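Long-range contacts in glucoamylase (Thermoanaerobacterium thermosaccharolyticum, PDB 1LF6), which hydrolyses terminal alpha-1,4-linked glucose units from the non-reducing ends of glucan chains, releasing beta-D-glucose, as a family 15 glycoside hydrolase: residues Y155-K160 with G228-G233; Y165-V170 with M180-N185. One frame throughout, in Å; residues are numbered along the deposited sequence.

Contact 1: Y155-K160 with G228-G233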
ATOM      1  N   TYR A 155     -17.295  16.872   2.429  1.00 28.25           N
ATOM      2  CA  TYR A 155     -15.843  16.793   2.488  1.00 28.85           C
ATOM      3  C   TYR A 155     -15.398  16.652   3.940  1.00 30.05           C
ATOM      4  O   TYR A 155     -15.717  17.501   4.771  1.00 31.31           O
ATOM      5  CB  TYR A 155     -15.238  18.061   1.876  1.00 27.98           C
ATOM      6  CG  TYR A 155     -13.767  18.265   2.156  1.00 28.11           C
ATOM      7  CD1 TYR A 155     -12.833  17.278   1.846  1.00 28.48           C
ATOM      8  CD2 TYR A 155     -13.305  19.453   2.727  1.00 27.75           C
ATOM      9  CE1 TYR A 155     -11.476  17.469   2.094  1.00 27.42           C
ATOM     10  CE2 TYR A 155     -11.950  19.653   2.976  1.00 28.39           C
ATOM     11  CZ  TYR A 155     -11.041  18.655   2.657  1.00 26.75           C
ATOM     12  OH  TYR A 155      -9.702  18.851   2.894  1.00 26.72           O
ATOM     13  N   ASP A 156     -14.659  15.588   4.247  1.00 29.38           N
ATOM     14  CA  ASP A 156     -14.187  15.371   5.612  1.00 28.42           C
ATOM     15  C   ASP A 156     -12.674  15.518   5.730  1.00 28.20           C
ATOM     16  O   ASP A 156     -11.922  14.589   5.440  1.00 27.46           O
ATOM     17  CB  ASP A 156     -14.596  13.984   6.105  1.00 28.85           C
ATOM     18  CG  ASP A 156     -14.247  13.764   7.561  1.00 29.18           C
ATOM     19  OD1 ASP A 156     -14.538  12.671   8.076  1.00 33.25           O
ATOM     20  OD2 ASP A 156     -13.685  14.684   8.196  1.00 28.66           O
ATOM     21  N   PRO A 157     -12.206  16.693   6.166  1.00 27.87           N
ATOM     22  CA  PRO A 157     -10.764  16.882   6.295  1.00 28.03           C
ATOM     23  C   PRO A 157     -10.177  16.287   7.572  1.00 28.40           C
ATOM     24  O   PRO A 157     -10.745  16.428   8.658  1.00 28.37           O
ATOM     25  CB  PRO A 157     -10.618  18.396   6.247  1.00 28.30           C
ATOM     26  CG  PRO A 157     -11.844  18.856   6.962  1.00 28.43           C
ATOM     27  CD  PRO A 157     -12.925  17.961   6.390  1.00 28.00           C
ATOM     28  N   HIS A 158      -9.045  15.605   7.419  1.00 26.72           N
ATOM     29  CA  HIS A 158      -8.310  15.018   8.538  1.00 26.79           C
ATOM     30  C   HIS A 158      -6.875  15.464   8.324  1.00 26.55           C
ATOM     31  O   HIS A 158      -5.980  14.640   8.136  1.00 26.32           O
ATOM     32  CB  HIS A 158      -8.369  13.492   8.509  1.00 26.33           C
ATOM     33  CG  HIS A 158      -9.642  12.926   9.051  1.00 26.09           C
ATOM     34  ND1 HIS A 158      -9.737  11.635   9.522  1.00 24.46           N
ATOM     35  CD2 HIS A 158     -10.876  13.469   9.184  1.00 26.40           C
ATOM     36  CE1 HIS A 158     -10.975  11.405   9.921  1.00 25.45           C
ATOM     37  NE2 HIS A 158     -11.687  12.501   9.727  1.00 25.12           N
ATOM     38  N   ILE A 159      -6.670  16.774   8.345  1.00 24.77           N
ATOM     39  CA  ILE A 159      -5.358  17.349   8.103  1.00 26.38           C
ATOM     40  C   ILE A 159      -4.262  16.819   9.013  1.00 26.11           C
ATOM     41  O   ILE A 159      -4.435  16.695  10.231  1.00 25.92           O
ATOM     42  CB  ILE A 159      -5.429  18.885   8.181  1.00 28.42           C
ATOM     43  CG1 ILE A 159      -6.523  19.376   7.231  1.00 29.21           C
ATOM     44  CG2 ILE A 159      -4.083  19.504   7.794  1.00 26.52           C
ATOM     45  CD1 ILE A 159      -6.862  20.834   7.387  1.00 32.14           C
ATOM     46  N   LYS A 160      -3.130  16.502   8.394  1.00 26.06           N
ATOM     47  CA  LYS A 160      -1.972  15.961   9.089  1.00 26.25           C
ATOM     48  C   LYS A 160      -2.275  14.715   9.916  1.00 25.82           C
ATOM     49  O   LYS A 160      -1.950  14.641  11.099  1.00 24.70           O
ATOM     50  CB  LYS A 160      -1.314  17.031   9.960  1.00 27.58           C
ATOM     51  CG  LYS A 160      -0.429  17.984   9.177  1.00 31.37           C
ATOM     52  CD  LYS A 160       0.589  18.651  10.091  1.00 33.79           C
ATOM     53  CE  LYS A 160       1.702  19.299   9.294  1.00 37.40           C
ATOM     54  NZ  LYS A 160       2.789  19.802  10.182  1.00 38.63           N
ATOM     55  N   GLY A 228     -12.705  21.092  15.020  1.00 31.52           N
ATOM     56  CA  GLY A 228     -12.768  19.802  15.684  1.00 30.28           C
ATOM     57  C   GLY A 228     -12.968  18.744  14.615  1.00 29.58           C
ATOM     58  O   GLY A 228     -12.354  18.823  13.546  1.00 27.75           O
ATOM     59  N   ASN A 229     -13.800  17.746  14.899  1.00 29.15           N
ATOM     60  CA  ASN A 229     -14.095  16.715  13.910  1.00 29.68           C
ATOM     61  C   ASN A 229     -15.213  17.300  13.060  1.00 29.46           C
ATOM     62  O   ASN A 229     -16.394  17.142  13.360  1.00 30.15           O
ATOM     63  CB  ASN A 229     -14.554  15.415  14.573  1.00 30.26           C
ATOM     64  CG  ASN A 229     -13.390  14.532  14.991  1.00 32.58           C
ATOM     65  OD1 ASN A 229     -12.769  14.748  16.027  1.00 31.27           O
ATOM     66  ND2 ASN A 229     -13.078  13.539  14.165  1.00 34.83           N
ATOM     67  N   ILE A 230     -14.824  17.986  11.996  1.00 28.54           N
ATOM     68  CA  ILE A 230     -15.784  18.652  11.135  1.00 28.84           C
ATOM     69  C   ILE A 230     -16.044  17.986   9.791  1.00 29.57           C
ATOM     70  O   ILE A 230     -15.326  17.083   9.369  1.00 28.52           O
ATOM     71  CB  ILE A 230     -15.334  20.092  10.870  1.00 27.35           C
ATOM     72  CG1 ILE A 230     -14.025  20.087  10.081  1.00 28.58           C
ATOM     73  CG2 ILE A 230     -15.133  20.817  12.195  1.00 27.43           C
ATOM     74  CD1 ILE A 230     -13.530  21.467   9.687  1.00 29.87           C
ATOM     75  N   ILE A 231     -17.094  18.461   9.130  1.00 30.73           N
ATOM     76  CA  ILE A 231     -17.489  17.982   7.814  1.00 31.38           C
ATOM     77  C   ILE A 231     -17.909  19.210   7.006  1.00 31.75           C
ATOM     78  O   ILE A 231     -18.839  19.931   7.380  1.00 32.31           O
ATOM     79  CB  ILE A 231     -18.664  16.998   7.918  1.00 32.06           C
ATOM     80  CG1 ILE A 231     -18.238  15.787   8.753  1.00 32.85           C
ATOM     81  CG2 ILE A 231     -19.118  16.574   6.521  1.00 32.96           C
ATOM     82  CD1 ILE A 231     -19.326  14.782   8.969  1.00 36.09           C
ATOM     83  N   GLU A 232     -17.200  19.468   5.917  1.00 29.20           N
ATOM     84  CA  GLU A 232     -17.515  20.611   5.082  1.00 29.66           C
ATOM     85  C   GLU A 232     -18.483  20.174   3.992  1.00 29.05           C
ATOM     86  O   GLU A 232     -18.097  19.515   3.029  1.00 28.99           O
ATOM     87  CB  GLU A 232     -16.220  21.199   4.509  1.00 28.47           C
ATOM     88  CG  GLU A 232     -15.280  21.641   5.623  1.00 28.33           C
ATOM     89  CD  GLU A 232     -14.138  22.523   5.163  1.00 30.26           C
ATOM     90  OE1 GLU A 232     -13.630  23.299   6.004  1.00 30.29           O
ATOM     91  OE2 GLU A 232     -13.740  22.445   3.977  1.00 29.41           O
ATOM     92  N   GLY A 233     -19.754  20.521   4.184  1.00 28.62           N
ATOM     93  CA  GLY A 233     -20.791  20.152   3.239  1.00 29.14           C
ATOM     94  C   GLY A 233     -21.222  21.286   2.330  1.00 29.94           C
ATOM     95  O   GLY A 233     -21.057  22.462   2.656  1.00 30.66           O
TER
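Y155 sets CG anti to its backbone N (chi1 166°) and E232 sets CG anti to its carbonyl carbon (chi1 -60°), running extended beyond it, and the two side chains lie side by side on one face of the sheet. The carboxylate arrives at the rim of the ring, OE2 of E232 standing near the ring plane, 3.3 Å from CD2 of Y155. Its plane is turned 63° from that of the ring, so the two groups meet oxygen to edge and do not stack. P157 covers part of one ring face, with CD of P157 3.9 Å above the ring of Y155 and displaced toward the rim. The proline also crosses I230 at about a right angle, CG of P157 lying 4.0 Å from CG1 of I230.

The backbones form an antiparallel hydrogen-bonded pair: N of Y155 gives to O of E232 at 2.8 Å, and N of E232 returns to O of Y155 at 2.7 Å. The latter oxygen also receives a CA-H...O contact from CA of I231. This pair joins neighbouring strands 150-157 and 230-236 in the seven-stranded antiparallel sheet of the N-terminal beta-sandwich domain. On the other flank, D156 shares backbone hydrogen bonds with K73 and E74 of strand 70-80. The hydroxyl of Y155 bonds to T188 of strand 186-192, which belongs to the other large sheet, so this side chain spans both layers.

OD2 of D156 comes within 3.1 Å of O of I230, and both are acceptors. The other carboxylate oxygen, OD1 of D156, receives a weak hydrogen bond from NE2 of H158 at 3.3 Å. NE2 also bonds to D30, whose carboxylate lies close to that of D156, and would probably ease any repulsion between the two carboxylates.

Contact 2: Y165-V170 with M180-N185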
ATOM      1  N   TYR A 165      -9.821  18.313  15.868  1.00 27.37           N
ATOM      2  CA  TYR A 165      -9.303  19.675  15.830  1.00 27.75           C
ATOM      3  C   TYR A 165      -8.954  20.203  14.438  1.00 27.36           C
ATOM      4  O   TYR A 165      -7.889  20.787  14.233  1.00 26.85           O
ATOM      5  CB  TYR A 165      -8.081  19.798  16.743  1.00 28.57           C
ATOM      6  CG  TYR A 165      -7.924  21.172  17.354  1.00 29.54           C
ATOM      7  CD1 TYR A 165      -8.810  21.625  18.336  1.00 29.38           C
ATOM      8  CD2 TYR A 165      -6.894  22.022  16.953  1.00 28.82           C
ATOM      9  CE1 TYR A 165      -8.668  22.894  18.903  1.00 27.96           C
ATOM     10  CE2 TYR A 165      -6.744  23.290  17.512  1.00 28.55           C
ATOM     11  CZ  TYR A 165      -7.635  23.718  18.487  1.00 29.46           C
ATOM     12  OH  TYR A 165      -7.489  24.971  19.034  1.00 28.46           O
ATOM     13  N   ASN A 166      -9.851  19.993  13.485  1.00 27.59           N
ATOM     14  CA  ASN A 166      -9.656  20.499  12.130  1.00 29.39           C
ATOM     15  C   ASN A 166     -10.412  21.824  12.063  1.00 30.23           C
ATOM     16  O   ASN A 166     -11.610  21.869  12.336  1.00 31.21           O
ATOM     17  CB  ASN A 166     -10.232  19.519  11.104  1.00 27.67           C
ATOM     18  CG  ASN A 166      -9.229  18.457  10.678  1.00 29.01           C
ATOM     19  OD1 ASN A 166      -8.481  18.643   9.717  1.00 28.42           O
ATOM     20  ND2 ASN A 166      -9.202  17.343  11.402  1.00 28.08           N
ATOM     21  N   GLU A 167      -9.712  22.896  11.713  1.00 33.42           N
ATOM     22  CA  GLU A 167     -10.336  24.210  11.628  1.00 35.84           C
ATOM     23  C   GLU A 167     -10.928  24.437  10.246  1.00 37.26           C
ATOM     24  O   GLU A 167     -10.213  24.412   9.245  1.00 39.00           O
ATOM     25  CB  GLU A 167      -9.315  25.308  11.929  1.00 38.01           C
ATOM     26  CG  GLU A 167      -9.932  26.690  12.127  1.00 42.18           C
ATOM     27  CD  GLU A 167      -8.893  27.764  12.379  1.00 44.26           C
ATOM     28  OE1 GLU A 167      -7.953  27.510  13.159  1.00 44.65           O
ATOM     29  OE2 GLU A 167      -9.020  28.868  11.806  1.00 47.13           O
ATOM     30  N   GLY A 168     -12.239  24.656  10.195  1.00 37.53           N
ATOM     31  CA  GLY A 168     -12.901  24.892   8.926  1.00 37.19           C
ATOM     32  C   GLY A 168     -13.526  26.272   8.851  1.00 37.63           C
ATOM     33  O   GLY A 168     -14.008  26.801   9.854  1.00 38.10           O
ATOM     34  N   TYR A 169     -13.511  26.855   7.656  1.00 37.19           N
ATOM     35  CA  TYR A 169     -14.081  28.175   7.425  1.00 36.97           C
ATOM     36  C   TYR A 169     -14.312  28.406   5.933  1.00 37.66           C
ATOM     37  O   TYR A 169     -13.950  27.570   5.104  1.00 36.46           O
ATOM     38  CB  TYR A 169     -13.164  29.254   8.006  1.00 36.13           C
ATOM     39  CG  TYR A 169     -11.730  29.175   7.539  1.00 35.03           C
ATOM     40  CD1 TYR A 169     -11.254  30.016   6.534  1.00 35.25           C
ATOM     41  CD2 TYR A 169     -10.842  28.267   8.113  1.00 35.06           C
ATOM     42  CE1 TYR A 169      -9.925  29.958   6.116  1.00 35.30           C
ATOM     43  CE2 TYR A 169      -9.516  28.198   7.702  1.00 33.84           C
ATOM     44  CZ  TYR A 169      -9.064  29.045   6.709  1.00 34.89           C
ATOM     45  OH  TYR A 169      -7.748  28.985   6.320  1.00 34.33           O
ATOM     46  N   VAL A 170     -14.924  29.539   5.596  1.00 37.55           N
ATOM     47  CA  VAL A 170     -15.213  29.851   4.202  1.00 36.95           C
ATOM     48  C   VAL A 170     -14.638  31.201   3.785  1.00 37.39           C
ATOM     49  O   VAL A 170     -14.643  32.162   4.559  1.00 36.03           O
ATOM     50  CB  VAL A 170     -16.739  29.860   3.949  1.00 36.77           C
ATOM     51  CG1 VAL A 170     -17.025  29.956   2.461  1.00 35.60           C
ATOM     52  CG2 VAL A 170     -17.372  28.610   4.539  1.00 35.22           C
ATOM     53  N   MET A 180     -12.567  26.222   3.181  1.00 33.09           N
ATOM     54  CA  MET A 180     -11.193  26.048   3.631  1.00 33.88           C
ATOM     55  C   MET A 180     -11.071  25.187   4.882  1.00 34.45           C
ATOM     56  O   MET A 180     -11.996  25.108   5.692  1.00 33.91           O
ATOM     57  CB  MET A 180     -10.564  27.414   3.914  1.00 33.99           C
ATOM     58  CG  MET A 180     -10.792  28.451   2.826  1.00 34.30           C
ATOM     59  SD  MET A 180     -10.056  27.986   1.253  1.00 33.67           S
ATOM     60  CE  MET A 180      -8.318  28.156   1.667  1.00 34.42           C
ATOM     61  N   ALA A 181      -9.912  24.553   5.034  1.00 35.02           N
ATOM     62  CA  ALA A 181      -9.623  23.716   6.191  1.00 35.39           C
ATOM     63  C   ALA A 181      -8.138  23.848   6.483  1.00 36.29           C
ATOM     64  O   ALA A 181      -7.327  23.963   5.562  1.00 35.00           O
ATOM     65  CB  ALA A 181      -9.976  22.262   5.900  1.00 34.86           C
ATOM     66  N   LYS A 182      -7.774  23.844   7.760  1.00 37.29           N
ATOM     67  CA  LYS A 182      -6.371  23.971   8.110  1.00 39.45           C
ATOM     68  C   LYS A 182      -6.014  23.337   9.444  1.00 40.39           C
ATOM     69  O   LYS A 182      -6.874  23.079  10.289  1.00 39.65           O
ATOM     70  CB  LYS A 182      -5.965  25.450   8.113  1.00 41.17           C
ATOM     71  CG  LYS A 182      -6.694  26.308   9.139  1.00 42.60           C
ATOM     72  CD  LYS A 182      -5.834  26.591  10.366  1.00 44.07           C
ATOM     73  CE  LYS A 182      -4.691  27.538  10.035  1.00 44.53           C
ATOM     74  NZ  LYS A 182      -3.857  27.845  11.227  1.00 43.82           N
ATOM     75  N   ARG A 183      -4.726  23.071   9.599  1.00 42.24           N
ATOM     76  CA  ARG A 183      -4.164  22.498  10.810  1.00 45.07           C
ATOM     77  C   ARG A 183      -2.665  22.658  10.628  1.00 45.85           C
ATOM     78  O   ARG A 183      -2.082  22.094   9.703  1.00 46.38           O
ATOM     79  CB  ARG A 183      -4.513  21.017  10.951  1.00 47.57           C
ATOM     80  CG  ARG A 183      -4.231  20.502  12.351  1.00 50.45           C
ATOM     81  CD  ARG A 183      -3.844  19.038  12.375  1.00 52.81           C
ATOM     82  NE  ARG A 183      -3.047  18.761  13.567  1.00 55.40           N
ATOM     83  CZ  ARG A 183      -2.337  17.655  13.763  1.00 56.89           C
ATOM     84  NH1 ARG A 183      -1.644  17.509  14.885  1.00 58.27           N
ATOM     85  NH2 ARG A 183      -2.316  16.697  12.847  1.00 56.49           N
ATOM     86  N   ASP A 184      -2.048  23.437  11.506  1.00 46.67           N
ATOM     87  CA  ASP A 184      -0.623  23.702  11.413  1.00 48.68           C
ATOM     88  C   ASP A 184      -0.329  24.397  10.086  1.00 48.69           C
ATOM     89  O   ASP A 184      -1.015  25.348   9.711  1.00 50.83           O
ATOM     90  CB  ASP A 184       0.193  22.406  11.525  1.00 50.47           C
ATOM     91  CG  ASP A 184       0.202  21.845  12.934  1.00 52.66           C
ATOM     92  OD1 ASP A 184       0.358  22.641  13.887  1.00 55.04           O
ATOM     93  OD2 ASP A 184       0.061  20.616  13.096  1.00 54.62           O
ATOM     94  N   ASN A 185       0.680  23.916   9.371  1.00 47.02           N
ATOM     95  CA  ASN A 185       1.068  24.518   8.101  1.00 45.20           C
ATOM     96  C   ASN A 185       0.360  23.933   6.879  1.00 42.78           C
ATOM     97  O   ASN A 185       0.757  24.207   5.748  1.00 42.76           O
ATOM     98  CB  ASN A 185       2.575  24.377   7.920  1.00 46.69           C
ATOM     99  CG  ASN A 185       3.027  22.934   7.977  1.00 48.87           C
ATOM    100  OD1 ASN A 185       2.825  22.247   8.981  1.00 50.75           O
ATOM    101  ND2 ASN A 185       3.639  22.460   6.895  1.00 51.31           N
TER
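Y169 and M180 form one hydrogen-bonded antiparallel pair and E167 and K182 another, with the non-hydrogen-bonded pair G168 and A181 between them. Of the four N-H...O bonds the shortest runs from N of M180 to O of Y169, at 2.7 Å. The longest runs from N of E167 to O of K182, at 3.2 Å. Two CA-H...O contacts supplement them: CA of A181 lies 3.2 Å from O of E167, and CA of G168 lies 3.4 Å from O of M180. This ladder defines the beta hairpin of strands 166-173 and 176-183, whose short segments run at 152° to each other.

The aromatic contacts centre on Y169. Its CG sits in the crowded position between backbone N and carbonyl carbon (chi1 53°), and the ring lies over the partner strand. CB of M180 then makes a CH-pi contact 3.6 Å from the centroid of the Y169 ring, 20° off the ring normal. K182 meets the same ring at its edge, CG of K182 being 3.7 Å from CE2 of Y169. The hydroxyl of Y169 bonds to D254, and R16 makes a cation-pi contact with the ring. An alanine in place of Y169 would probably leave D254 without this hydroxyl partner, R16 without its ring, and M180 CB and K182 CG without their aromatic neighbour.

The charged contact is looser. E167 and K182 run side by side, but OE1 of E167 touches the aliphatic CD of K182, at 3.6 Å, more closely than it approaches NZ of K182, at 4.5 Å. R16 and R227 form only long, weak ion pairs with the carboxylate of E167. The backbone bonds fix the register and the ring contacts pack one face of it, whereas the acidic group, with K182, R16 and R227 nearby, is likely to remain ionised without a tight salt bridge to K182.

Overall arrangement
From the N terminus, the chain leaves strand 150-157 through K160, enters strand 166-173 and turns straight back along strand 176-183, so contact 2 closes a hairpin with nine residues between its segments. It then passes through strands 186-192 and 198-203, helix 209-216 and strand 225-228 before 228-233 returns beside 155-160. Contact 1 therefore closes the wider loop, 67 residues between segments, which encloses contact 2 without crossing it. Contact 1 lies in the seven-stranded sheet and contact 2 in the other large sheet of the same domain. Their centres are about 8 Å apart, and probable hydrogen bonds, K160 to N185 and N166 to G228, link them directly.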